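Local coordinates for protein alpha-1,4-endofucoidanase (Mariniflexile fucanivorans, PDB 6DLH) that hydrolyses internal alpha-1,4-fucosidic bonds of fucoidan as a calcium-containing family GH107 enzyme, here as the catalytic domain followed by Ig-like domains, at residues Thr77-Gln82 against Ser424-Ile429; Ala136-Gly141 against Gly217-Ala222; His441-Val444 against Asp448-Asp451. One frame throughout, in Å; residues are numbered along the deposited sequence.

Contact 1: residues Thr77-Gln82 against Ser424-Ile429; sequences TVDYVQ and SRQYTI. With CA (calcium ion), chain H.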
ATOM      1  N   THR A  77      -6.191 -18.745  10.686  1.00 25.69           N
ATOM      2  CA  THR A  77      -7.592 -18.809  10.281  1.00 25.97           C
ATOM      3  C   THR A  77      -8.024 -17.578   9.494  1.00 25.61           C
ATOM      4  O   THR A  77      -9.132 -17.554   8.955  1.00 26.96           O
ATOM      5  CB  THR A  77      -8.565 -19.059  11.444  1.00 26.38           C
ATOM      6  OG1 THR A  77      -8.462 -18.005  12.405  1.00 24.48           O
ATOM      7  CG2 THR A  77      -8.355 -20.406  12.101  1.00 25.64           C
ATOM      8  N   VAL A  78      -7.154 -16.566   9.423  1.00 25.26           N
ATOM      9  CA  VAL A  78      -7.448 -15.376   8.640  1.00 24.86           C
ATOM     10  C   VAL A  78      -7.524 -15.751   7.155  1.00 25.46           C
ATOM     11  O   VAL A  78      -6.817 -16.641   6.695  1.00 24.24           O
ATOM     12  CB  VAL A  78      -6.423 -14.259   8.914  1.00 25.74           C
ATOM     13  CG1 VAL A  78      -4.987 -14.698   8.615  1.00 26.22           C
ATOM     14  CG2 VAL A  78      -6.773 -12.984   8.169  1.00 24.72           C
ATOM     15  N   ASP A  79      -8.381 -15.045   6.407  1.00 26.80           N
ATOM     16  CA  ASP A  79      -8.767 -15.460   5.070  1.00 24.70           C
ATOM     17  C   ASP A  79      -8.303 -14.440   4.031  1.00 24.72           C
ATOM     18  O   ASP A  79      -7.942 -14.815   2.918  1.00 24.37           O
ATOM     19  CB  ASP A  79     -10.270 -15.744   5.007  1.00 23.97           C
ATOM     20  CG  ASP A  79     -10.689 -16.884   5.922  1.00 25.21           C
ATOM     21  OD1 ASP A  79     -10.247 -18.029   5.681  1.00 25.05           O
ATOM     22  OD2 ASP A  79     -11.442 -16.626   6.887  1.00 25.89           O
ATOM     23  N   TYR A  80      -8.306 -13.154   4.390  1.00 24.40           N
ATOM     24  CA  TYR A  80      -8.048 -12.125   3.393  1.00 23.73           C
ATOM     25  C   TYR A  80      -7.594 -10.824   4.054  1.00 23.69           C
ATOM     26  O   TYR A  80      -7.759 -10.636   5.261  1.00 23.27           O
ATOM     27  CB  TYR A  80      -9.268 -11.937   2.481  1.00 23.59           C
ATOM     28  CG  TYR A  80     -10.475 -11.294   3.124  1.00 24.28           C
ATOM     29  CD1 TYR A  80     -11.368 -12.032   3.899  1.00 23.93           C
ATOM     30  CD2 TYR A  80     -10.734  -9.941   2.946  1.00 23.31           C
ATOM     31  CE1 TYR A  80     -12.478 -11.434   4.485  1.00 23.26           C
ATOM     32  CE2 TYR A  80     -11.842  -9.332   3.516  1.00 23.31           C
ATOM     33  CZ  TYR A  80     -12.710 -10.079   4.296  1.00 23.37           C
ATOM     34  OH  TYR A  80     -13.788  -9.467   4.870  1.00 24.02           O
ATOM     35  N   VAL A  81      -7.016  -9.939   3.230  1.00 23.66           N
ATOM     36  CA  VAL A  81      -6.577  -8.614   3.632  1.00 22.93           C
ATOM     37  C   VAL A  81      -7.099  -7.600   2.610  1.00 25.48           C
ATOM     38  O   VAL A  81      -7.037  -7.846   1.404  1.00 25.31           O
ATOM     39  CB  VAL A  81      -5.041  -8.556   3.728  1.00 23.73           C
ATOM     40  CG1 VAL A  81      -4.534  -7.153   4.059  1.00 23.31           C
ATOM     41  CG2 VAL A  81      -4.483  -9.576   4.711  1.00 21.67           C
ATOM     42  N   GLN A  82      -7.601  -6.460   3.112  1.00 24.86           N
ATOM     43  CA  GLN A  82      -8.017  -5.336   2.288  1.00 25.74           C
ATOM     44  C   GLN A  82      -6.829  -4.407   2.049  1.00 25.47           C
ATOM     45  O   GLN A  82      -6.124  -4.044   2.989  1.00 24.45           O
ATOM     46  CB  GLN A  82      -9.195  -4.580   2.919  1.00 25.34           C
ATOM     47  CG  GLN A  82      -9.646  -3.368   2.104  1.00 24.92           C
ATOM     48  CD  GLN A  82     -10.806  -2.599   2.697  1.00 24.69           C
ATOM     49  OE1 GLN A  82     -10.750  -1.379   2.834  1.00 24.53           O
ATOM     50  NE2 GLN A  82     -11.870  -3.304   3.054  1.00 24.32           N
ATOM     51  N   SER A 424      -5.175 -24.256   6.663  1.00 32.45           N
ATOM     52  CA  SER A 424      -4.969 -22.863   7.021  1.00 31.51           C
ATOM     53  C   SER A 424      -5.524 -21.931   5.946  1.00 31.50           C
ATOM     54  O   SER A 424      -5.555 -22.280   4.766  1.00 32.87           O
ATOM     55  CB  SER A 424      -3.513 -22.595   7.298  1.00 31.65           C
ATOM     56  OG  SER A 424      -2.725 -22.773   6.131  1.00 29.28           O
ATOM     57  N   ARG A 425      -5.979 -20.750   6.384  1.00 28.93           N
ATOM     58  CA  ARG A 425      -6.302 -19.614   5.526  1.00 28.73           C
ATOM     59  C   ARG A 425      -7.198 -20.033   4.361  1.00 27.34           C
ATOM     60  O   ARG A 425      -8.175 -20.742   4.573  1.00 24.99           O
ATOM     61  CB  ARG A 425      -5.022 -18.880   5.112  1.00 27.77           C
ATOM     62  CG  ARG A 425      -4.126 -18.542   6.293  1.00 26.78           C
ATOM     63  CD  ARG A 425      -2.997 -17.616   5.910  1.00 27.08           C
ATOM     64  NE  ARG A 425      -2.374 -17.051   7.098  1.00 25.86           N
ATOM     65  CZ  ARG A 425      -1.317 -16.245   7.096  1.00 26.86           C
ATOM     66  NH1 ARG A 425      -0.865 -15.740   8.233  1.00 27.11           N
ATOM     67  NH2 ARG A 425      -0.699 -15.955   5.967  1.00 28.72           N
ATOM     68  N   GLN A 426      -6.857 -19.579   3.145  1.00 28.92           N
ATOM     69  CA  GLN A 426      -7.651 -19.837   1.949  1.00 29.93           C
ATOM     70  C   GLN A 426      -6.934 -20.780   0.974  1.00 32.28           C
ATOM     71  O   GLN A 426      -7.598 -21.536   0.268  1.00 32.60           O
ATOM     72  CB  GLN A 426      -8.046 -18.532   1.255  1.00 29.73           C
ATOM     73  CG  GLN A 426      -9.152 -17.769   1.973  1.00 29.12           C
ATOM     74  CD  GLN A 426     -10.477 -18.480   1.897  1.00 29.24           C
ATOM     75  OE1 GLN A 426     -11.030 -18.682   0.819  1.00 29.82           O
ATOM     76  NE2 GLN A 426     -11.010 -18.853   3.053  1.00 27.86           N
ATOM     77  N   TYR A 427      -5.594 -20.749   0.929  1.00 32.02           N
ATOM     78  CA  TYR A 427      -4.873 -21.603  -0.007  1.00 33.17           C
ATOM     79  C   TYR A 427      -3.645 -22.236   0.639  1.00 34.59           C
ATOM     80  O   TYR A 427      -3.109 -21.706   1.609  1.00 33.38           O
ATOM     81  CB  TYR A 427      -4.328 -20.791  -1.181  1.00 31.60           C
ATOM     82  CG  TYR A 427      -5.293 -19.878  -1.895  1.00 32.79           C
ATOM     83  CD1 TYR A 427      -6.388 -20.374  -2.593  1.00 32.25           C
ATOM     84  CD2 TYR A 427      -5.060 -18.509  -1.935  1.00 31.16           C
ATOM     85  CE1 TYR A 427      -7.245 -19.526  -3.284  1.00 31.92           C
ATOM     86  CE2 TYR A 427      -5.905 -17.651  -2.619  1.00 31.58           C
ATOM     87  CZ  TYR A 427      -6.999 -18.162  -3.299  1.00 32.73           C
ATOM     88  OH  TYR A 427      -7.822 -17.300  -3.967  1.00 33.75           O
ATOM     89  N   THR A 428      -3.181 -23.349   0.049  1.00 35.20           N
ATOM     90  CA  THR A 428      -1.862 -23.897   0.333  1.00 36.04           C
ATOM     91  C   THR A 428      -1.024 -23.805  -0.942  1.00 38.25           C
ATOM     92  O   THR A 428      -1.287 -24.516  -1.908  1.00 40.59           O
ATOM     93  CB  THR A 428      -1.944 -25.327   0.892  1.00 37.01           C
ATOM     94  OG1 THR A 428      -2.629 -25.298   2.143  1.00 32.62           O
ATOM     95  CG2 THR A 428      -0.589 -25.979   1.089  1.00 35.68           C
ATOM     96  N   ILE A 429      -0.031 -22.908  -0.931  1.00 37.58           N
ATOM     97  CA  ILE A 429       0.797 -22.620  -2.092  1.00 37.11           C
ATOM     98  C   ILE A 429       2.081 -23.443  -2.006  1.00 35.55           C
ATOM     99  O   ILE A 429       2.761 -23.448  -0.978  1.00 35.88           O
ATOM    100  CB  ILE A 429       1.082 -21.104  -2.198  1.00 36.00           C
ATOM    101  CG1 ILE A 429      -0.204 -20.267  -2.249  1.00 36.01           C
ATOM    102  CG2 ILE A 429       2.023 -20.790  -3.355  1.00 36.88           C
ATOM    103  CD1 ILE A 429      -1.095 -20.497  -3.458  1.00 34.73           C
TER
HETATM  104 CA    CA H 807     -10.895 -18.745   7.842  1.00 28.93          CA
HETATM  105  O   HOH W   1      -9.407 -20.429   7.115  1.00 25.89           O
HETATM  106  O   HOH W   2     -12.453 -17.845   9.495  1.00 23.92           O
HETATM  107  O   HOH W   3     -11.206 -20.461   9.769  1.00 27.24           O
HETATM  108  O   HOH W   4     -12.793 -19.580   6.864  1.00 47.33           O

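Contact 2: residues Ala136-Gly141 against Gly217-Ala222; sequences ALRAAG and GDLIDA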
ATOM      1  N   ALA A 136       2.387 -11.358  -2.694  1.00 28.22           N
ATOM      2  CA  ALA A 136       2.788 -11.735  -1.345  1.00 28.74           C
ATOM      3  C   ALA A 136       1.605 -12.328  -0.574  1.00 28.45           C
ATOM      4  O   ALA A 136       1.764 -13.295   0.173  1.00 28.40           O
ATOM      5  CB  ALA A 136       3.390 -10.543  -0.636  1.00 27.82           C
ATOM      6  N   LEU A 137       0.408 -11.768  -0.788  1.00 28.89           N
ATOM      7  CA  LEU A 137      -0.779 -12.259  -0.109  1.00 28.85           C
ATOM      8  C   LEU A 137      -1.161 -13.634  -0.649  1.00 30.37           C
ATOM      9  O   LEU A 137      -1.518 -14.526   0.124  1.00 30.69           O
ATOM     10  CB  LEU A 137      -1.924 -11.253  -0.271  1.00 27.85           C
ATOM     11  CG  LEU A 137      -1.866 -10.036   0.653  1.00 28.34           C
ATOM     12  CD1 LEU A 137      -2.898  -8.992   0.237  1.00 27.15           C
ATOM     13  CD2 LEU A 137      -2.075 -10.451   2.103  1.00 25.65           C
ATOM     14  N   ARG A 138      -1.077 -13.788  -1.977  1.00 31.84           N
ATOM     15  CA  ARG A 138      -1.324 -15.067  -2.629  1.00 30.93           C
ATOM     16  C   ARG A 138      -0.367 -16.108  -2.057  1.00 30.61           C
ATOM     17  O   ARG A 138      -0.789 -17.183  -1.642  1.00 30.80           O
ATOM     18  CB  ARG A 138      -1.150 -14.952  -4.148  1.00 34.18           C
ATOM     19  CG  ARG A 138      -1.179 -16.284  -4.889  1.00 36.07           C
ATOM     20  CD  ARG A 138      -2.483 -17.059  -4.748  1.00 37.82           C
ATOM     21  NE  ARG A 138      -3.645 -16.332  -5.259  1.00 39.00           N
ATOM     22  CZ  ARG A 138      -4.068 -16.353  -6.518  1.00 40.77           C
ATOM     23  NH1 ARG A 138      -3.499 -17.158  -7.401  1.00 40.59           N
ATOM     24  NH2 ARG A 138      -5.046 -15.550  -6.897  1.00 38.30           N
ATOM     25  N   ALA A 139       0.927 -15.775  -2.027  1.00 29.56           N
ATOM     26  CA  ALA A 139       1.925 -16.743  -1.601  1.00 30.20           C
ATOM     27  C   ALA A 139       1.685 -17.113  -0.140  1.00 31.64           C
ATOM     28  O   ALA A 139       2.020 -18.221   0.279  1.00 33.78           O
ATOM     29  CB  ALA A 139       3.319 -16.210  -1.839  1.00 27.97           C
ATOM     30  N   ALA A 140       1.056 -16.191   0.608  1.00 31.60           N
ATOM     31  CA  ALA A 140       0.837 -16.353   2.039  1.00 29.06           C
ATOM     32  C   ALA A 140      -0.476 -17.088   2.300  1.00 29.63           C
ATOM     33  O   ALA A 140      -0.840 -17.321   3.454  1.00 28.16           O
ATOM     34  CB  ALA A 140       0.877 -15.009   2.726  1.00 29.33           C
ATOM     35  N   GLY A 141      -1.178 -17.455   1.218  1.00 28.83           N
ATOM     36  CA  GLY A 141      -2.371 -18.276   1.315  1.00 29.07           C
ATOM     37  C   GLY A 141      -3.653 -17.470   1.534  1.00 29.00           C
ATOM     38  O   GLY A 141      -4.664 -18.040   1.943  1.00 29.35           O
ATOM     39  N   GLY A 217      -6.265  -9.633 -12.677  1.00 39.95           N
ATOM     40  CA  GLY A 217      -6.962 -10.898 -12.828  1.00 37.35           C
ATOM     41  C   GLY A 217      -7.448 -11.434 -11.484  1.00 40.67           C
ATOM     42  O   GLY A 217      -8.004 -10.690 -10.675  1.00 42.47           O
ATOM     43  N   ASP A 218      -7.213 -12.727 -11.245  1.00 40.77           N
ATOM     44  CA  ASP A 218      -7.754 -13.409 -10.081  1.00 41.37           C
ATOM     45  C   ASP A 218      -6.889 -13.163  -8.840  1.00 40.23           C
ATOM     46  O   ASP A 218      -7.056 -13.839  -7.824  1.00 38.29           O
ATOM     47  CB  ASP A 218      -7.975 -14.897 -10.370  1.00 41.55           C
ATOM     48  CG  ASP A 218      -6.685 -15.697 -10.461  1.00 46.04           C
ATOM     49  OD1 ASP A 218      -5.603 -15.107 -10.219  1.00 42.97           O
ATOM     50  OD2 ASP A 218      -6.771 -16.906 -10.778  1.00 46.22           O
ATOM     51  N   LEU A 219      -5.963 -12.200  -8.923  1.00 37.52           N
ATOM     52  CA  LEU A 219      -5.176 -11.802  -7.767  1.00 37.09           C
ATOM     53  C   LEU A 219      -6.031 -10.926  -6.845  1.00 38.89           C
ATOM     54  O   LEU A 219      -5.639 -10.647  -5.710  1.00 36.00           O
ATOM     55  CB  LEU A 219      -3.915 -11.070  -8.241  1.00 35.57           C
ATOM     56  CG  LEU A 219      -2.827 -11.934  -8.895  1.00 37.53           C
ATOM     57  CD1 LEU A 219      -1.680 -11.066  -9.390  1.00 36.01           C
ATOM     58  CD2 LEU A 219      -2.296 -12.996  -7.945  1.00 36.14           C
ATOM     59  N   ILE A 220      -7.202 -10.510  -7.354  1.00 39.14           N
ATOM     60  CA  ILE A 220      -8.156  -9.660  -6.653  1.00 39.13           C
ATOM     61  C   ILE A 220      -9.462 -10.431  -6.484  1.00 38.22           C
ATOM     62  O   ILE A 220     -10.093 -10.772  -7.481  1.00 43.03           O
ATOM     63  CB  ILE A 220      -8.385  -8.356  -7.443  1.00 39.07           C
ATOM     64  CG1 ILE A 220      -7.116  -7.499  -7.487  1.00 38.63           C
ATOM     65  CG2 ILE A 220      -9.580  -7.588  -6.885  1.00 39.49           C
ATOM     66  CD1 ILE A 220      -7.261  -6.215  -8.266  1.00 37.93           C
ATOM     67  N   ASP A 221      -9.880 -10.674  -5.233  1.00 33.25           N
ATOM     68  CA  ASP A 221     -11.073 -11.478  -5.001  1.00 32.36           C
ATOM     69  C   ASP A 221     -12.309 -10.607  -4.783  1.00 30.49           C
ATOM     70  O   ASP A 221     -13.427 -11.068  -4.995  1.00 29.71           O
ATOM     71  CB  ASP A 221     -10.899 -12.486  -3.861  1.00 31.03           C
ATOM     72  CG  ASP A 221      -9.767 -13.465  -4.095  1.00 31.63           C
ATOM     73  OD1 ASP A 221      -8.612 -13.076  -3.873  1.00 32.24           O
ATOM     74  OD2 ASP A 221     -10.054 -14.608  -4.500  1.00 34.01           O
ATOM     75  N   ALA A 222     -12.108  -9.356  -4.350  1.00 32.42           N
ATOM     76  CA  ALA A 222     -13.213  -8.501  -3.938  1.00 30.66           C
ATOM     77  C   ALA A 222     -12.829  -7.042  -4.132  1.00 29.95           C
ATOM     78  O   ALA A 222     -11.657  -6.706  -4.012  1.00 30.44           O
ATOM     79  CB  ALA A 222     -13.578  -8.766  -2.492  1.00 28.99           C
TER
HETATM   80  O   HOH W   5      -6.845 -14.804  -4.611  1.00 33.76           O

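Contact 3: residues His441-Val444 against Asp448-Asp451; sequences HNLV and DFWD. With CA (calcium ion), chain I.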
ATOM      1  N   HIS A 441       9.412 -29.208   0.006  1.00 38.03           N
ATOM      2  CA  HIS A 441       8.534 -28.320   0.756  1.00 39.81           C
ATOM      3  C   HIS A 441       7.897 -29.049   1.936  1.00 38.45           C
ATOM      4  O   HIS A 441       7.350 -30.139   1.783  1.00 40.86           O
ATOM      5  CB  HIS A 441       7.464 -27.685  -0.144  1.00 40.88           C
ATOM      6  CG  HIS A 441       6.596 -26.703   0.577  1.00 42.14           C
ATOM      7  ND1 HIS A 441       6.986 -25.396   0.803  1.00 41.40           N
ATOM      8  CD2 HIS A 441       5.367 -26.830   1.127  1.00 40.47           C
ATOM      9  CE1 HIS A 441       6.038 -24.762   1.465  1.00 40.79           C
ATOM     10  NE2 HIS A 441       5.036 -25.621   1.676  1.00 40.72           N
ATOM     11  N   ASN A 442       7.961 -28.409   3.107  1.00 37.78           N
ATOM     12  CA  ASN A 442       7.404 -28.943   4.341  1.00 35.41           C
ATOM     13  C   ASN A 442       5.978 -28.424   4.544  1.00 34.22           C
ATOM     14  O   ASN A 442       5.682 -27.272   4.253  1.00 31.07           O
ATOM     15  CB  ASN A 442       8.291 -28.579   5.533  1.00 35.77           C
ATOM     16  CG  ASN A 442       9.634 -29.282   5.507  1.00 39.31           C
ATOM     17  OD1 ASN A 442       9.826 -30.227   4.740  1.00 39.08           O
ATOM     18  ND2 ASN A 442      10.565 -28.837   6.338  1.00 34.67           N
ATOM     19  N   LEU A 443       5.101 -29.297   5.049  1.00 34.25           N
ATOM     20  CA  LEU A 443       3.777 -28.924   5.527  1.00 34.32           C
ATOM     21  C   LEU A 443       3.712 -29.282   7.009  1.00 35.61           C
ATOM     22  O   LEU A 443       4.075 -30.398   7.393  1.00 33.63           O
ATOM     23  CB  LEU A 443       2.701 -29.666   4.728  1.00 32.87           C
ATOM     24  CG  LEU A 443       2.537 -29.276   3.258  1.00 34.99           C
ATOM     25  CD1 LEU A 443       1.343 -29.993   2.656  1.00 36.16           C
ATOM     26  CD2 LEU A 443       2.370 -27.768   3.080  1.00 34.66           C
ATOM     27  N   VAL A 444       3.302 -28.315   7.841  1.00 33.11           N
ATOM     28  CA  VAL A 444       3.583 -28.428   9.264  1.00 34.07           C
ATOM     29  C   VAL A 444       2.282 -28.377  10.062  1.00 34.55           C
ATOM     30  O   VAL A 444       1.478 -27.462   9.887  1.00 33.94           O
ATOM     31  CB  VAL A 444       4.603 -27.365   9.719  1.00 34.86           C
ATOM     32  CG1 VAL A 444       4.893 -27.436  11.215  1.00 36.12           C
ATOM     33  CG2 VAL A 444       5.895 -27.464   8.920  1.00 34.07           C
ATOM     34  N   ASP A 448      -0.156 -25.473   8.662  1.00 32.26           N
ATOM     35  CA  ASP A 448      -0.876 -25.685   7.416  1.00 30.45           C
ATOM     36  C   ASP A 448      -2.174 -26.446   7.669  1.00 29.75           C
ATOM     37  O   ASP A 448      -3.098 -26.372   6.865  1.00 30.18           O
ATOM     38  CB  ASP A 448      -0.014 -26.452   6.409  1.00 32.35           C
ATOM     39  CG  ASP A 448       1.235 -25.700   5.991  1.00 31.00           C
ATOM     40  OD1 ASP A 448       1.096 -24.725   5.246  1.00 34.28           O
ATOM     41  OD2 ASP A 448       2.330 -26.094   6.427  1.00 32.79           O
ATOM     42  N   PHE A 449      -2.220 -27.209   8.762  1.00 29.00           N
ATOM     43  CA  PHE A 449      -3.390 -28.005   9.091  1.00 30.60           C
ATOM     44  C   PHE A 449      -3.298 -28.444  10.545  1.00 31.24           C
ATOM     45  O   PHE A 449      -2.209 -28.480  11.116  1.00 34.30           O
ATOM     46  CB  PHE A 449      -3.539 -29.215   8.162  1.00 32.24           C
ATOM     47  CG  PHE A 449      -2.266 -29.960   7.832  1.00 31.20           C
ATOM     48  CD1 PHE A 449      -1.533 -30.607   8.816  1.00 32.88           C
ATOM     49  CD2 PHE A 449      -1.813 -30.030   6.524  1.00 32.02           C
ATOM     50  CE1 PHE A 449      -0.369 -31.295   8.501  1.00 33.70           C
ATOM     51  CE2 PHE A 449      -0.654 -30.725   6.204  1.00 30.81           C
ATOM     52  CZ  PHE A 449       0.067 -31.352   7.195  1.00 32.56           C
ATOM     53  N   TRP A 450      -4.455 -28.766  11.131  1.00 31.65           N
ATOM     54  CA  TRP A 450      -4.522 -29.121  12.538  1.00 32.49           C
ATOM     55  C   TRP A 450      -5.809 -29.889  12.812  1.00 31.86           C
ATOM     56  O   TRP A 450      -6.762 -29.823  12.036  1.00 32.10           O
ATOM     57  CB  TRP A 450      -4.387 -27.880  13.435  1.00 32.34           C
ATOM     58  CG  TRP A 450      -5.474 -26.880  13.208  1.00 35.16           C
ATOM     59  CD1 TRP A 450      -6.702 -26.844  13.810  1.00 34.86           C
ATOM     60  CD2 TRP A 450      -5.444 -25.780  12.283  1.00 35.22           C
ATOM     61  NE1 TRP A 450      -7.431 -25.793  13.329  1.00 33.36           N
ATOM     62  CE2 TRP A 450      -6.691 -25.124  12.389  1.00 33.29           C
ATOM     63  CE3 TRP A 450      -4.490 -25.287  11.382  1.00 34.97           C
ATOM     64  CZ2 TRP A 450      -7.004 -24.001  11.626  1.00 31.48           C
ATOM     65  CZ3 TRP A 450      -4.802 -24.177  10.625  1.00 33.55           C
ATOM     66  CH2 TRP A 450      -6.042 -23.543  10.753  1.00 33.96           C
ATOM     67  N   ASP A 451      -5.790 -30.645  13.911  1.00 33.09           N
ATOM     68  CA  ASP A 451      -6.968 -31.294  14.459  1.00 34.39           C
ATOM     69  C   ASP A 451      -7.620 -30.326  15.443  1.00 32.41           C
ATOM     70  O   ASP A 451      -7.020 -29.992  16.466  1.00 32.45           O
ATOM     71  CB  ASP A 451      -6.593 -32.647  15.076  1.00 36.26           C
ATOM     72  CG  ASP A 451      -7.516 -33.146  16.173  1.00 37.62           C
ATOM     73  OD1 ASP A 451      -8.647 -32.636  16.275  1.00 38.80           O
ATOM     74  OD2 ASP A 451      -7.090 -34.036  16.932  1.00 40.24           O
TER
HETATM   75 CA    CA I 808     -10.849 -33.903  15.502  1.00 67.25          CA
HETATM   76  O   HOH W   6      -9.393 -35.872  16.131  1.00 40.78           O

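Contact 1: residues Thr77-Gln82 against Ser424-Ile429
Gln426 reaches over Asp79 at a calcium site on the seam between the catalytic domain, consistent with the (beta/alpha)-barrel of the related GH29 enzymes, just ahead of its strand 80-84, and the first Ig-like domain. Its CB stands 4.1 Å from Asp79 O. CG then passes Asp79 O and lies 3.8 Å from Asp79 CB. The chain bends at chi2 (-69°), which turns CD back toward the carboxylate, and at the tip NE2 donates to Asp79 OD1 across 2.9 Å with an N-H...O angle of 158°. OD1 lies near the plane of the amide, yet the donor comes from well above the carboxylate plane, the two flat groups being 80° apart. OE1 has a weak bond to Arg143. The carboxylate holds the calcium through both oxygens, and OD2 also accepts from the backbone N of Leu46. With an alanine here, OD1 of Asp79 would probably lose its amide donor and a gap would open over the Asp79 carbonyl. Beside this pair, Arg425 runs alongside Val78, its guanidinium bonded to the carbonyls of Ala140 and Ile75, while Arg425 CA makes a 3.2 Å C-H...O contact to Val78 O. Thr77 O and four waters complete the calcium shell; one of those waters donates to Arg425 O at 2.8 Å.

Contact 2: residues Ala136-Gly141 against Gly217-Ala222
Arg138 and Asp218 meet where the C-terminal end of helix 129-139 faces the loop after helix 198-216, at two adjacent alpha-to-beta returns of the beta/alpha barrel-like catalytic domain, leading into the neighbouring strands 143-149 and 222-226. The first shell gathers round one nitrogen, Arg138 NH2. It forms a long, weak salt bridge to Asp218 OD1 at 3.4 Å, with guanidinium and carboxylate planes 63° apart, so the pair does not adopt the flat two-pronged arrangement. Asp218 O lies at the guanidinium edge, in its plane, but at an angle too poor for a hydrogen bond. Over one face of the same group sits Leu219 CD2, 3.9 Å above the plane and offset toward the rim, a methyl lid on the flat cation. A water accepts from Arg138 NH2 at 3.0 Å and can donate to Asp221 OD1, a probable link between two opposite charges whose nearest atoms, NH2 and OD1, are 5.3 Å apart.

The arginine leaves the helix with CG anti to its own backbone N, then folds at both chi2 (61°) and chi3 (60°), which swings the guanidinium across to the loop 217-221. Tyr427, from the Ig-like domain, packs against it. Farther out, Asp221 is fixed by a salt bridge to Arg143 and a hydrogen bond from the backbone N of Thr144, and the Leu219 carbonyl accepts from the Thr144 hydroxyl; strand 143-149 thus holds the loop that faces the arginine at two points. On the helix side a Schellman motif ends the last turn. Its Gly141 has a positive phi at which a CB would press on the preceding carbonyl, and Gly141 N donates to Arg138 O at 2.9 Å.

Contact 3: residues His441-Val444 against Asp448-Asp451
Val444 and Asp448 close the short turn that carries the first Ig-like domain from strand 439-444 to strand 449-450. The two strands do not pair with each other: the former lies beside strand 479-484, the latter beside strand 422-423, so the turn steps from one sheet to another. Two hydrogen bonds hold it. Asp448 N donates to Val444 O over 2.9 Å and closes an alpha-turn, the bond running from residue i+4 back to residue i. In return the Asp448 side chain accepts from Val444 N: OD2 takes that N-H at 2.8 Å on its anti lone pair, the one turned away from OD1, with an N-H...O angle of 161°. CG of Asp448 lies beside its own backbone N, anti to the carbonyl carbon (chi1 -63°), which brings the carboxylate back against the end of the strand.

Van der Waals contacts follow. A methyl of Leu443, CD2, rests against the carboxylate, 3.7 Å from Asp448 OD2, and the two side chains cross at about a right angle. The apolar pair proper is Leu443 with Phe449: Leu443 CB meets the ring at Phe449 CE2, 3.8 Å away and obliquely, with CD1 of the leucine near the same atom. Both residues also touch Leu460 of strand 459-464, and Trp423 forms an edge-to-face pair with the Phe449 ring, so this part of the contact belongs to the hydrophobic interior of the domain.

Metal binding comes last, past Trp450, where the strand runs out to a calcium shared with Glu453, Asp502 and Gly419 O. There Asp451 binds through one oxygen, OD1, 2.7 Å from the calcium.

How the contacts relate
Contact 1 stands between the other two, its centre 9 Å from that of contact 2 and 14 Å from that of contact 3. Residues 424-429 serve both sides: Gln426 N probably bonds to Gly141 O of contact 2 at 2.9 Å, and Ser424 N to Asp448 O of contact 3 at 3.0 Å. Trp450 of contact 3 also packs on Ser424 and, across the seam, on Thr77 of the catalytic domain. Contacts 2 and 3 do not touch, their nearest atoms being about 8 Å apart. Contacts 1 and 3 each contribute ligands to a different calcium ion, whereas contact 2 contains no annotated metal ligand.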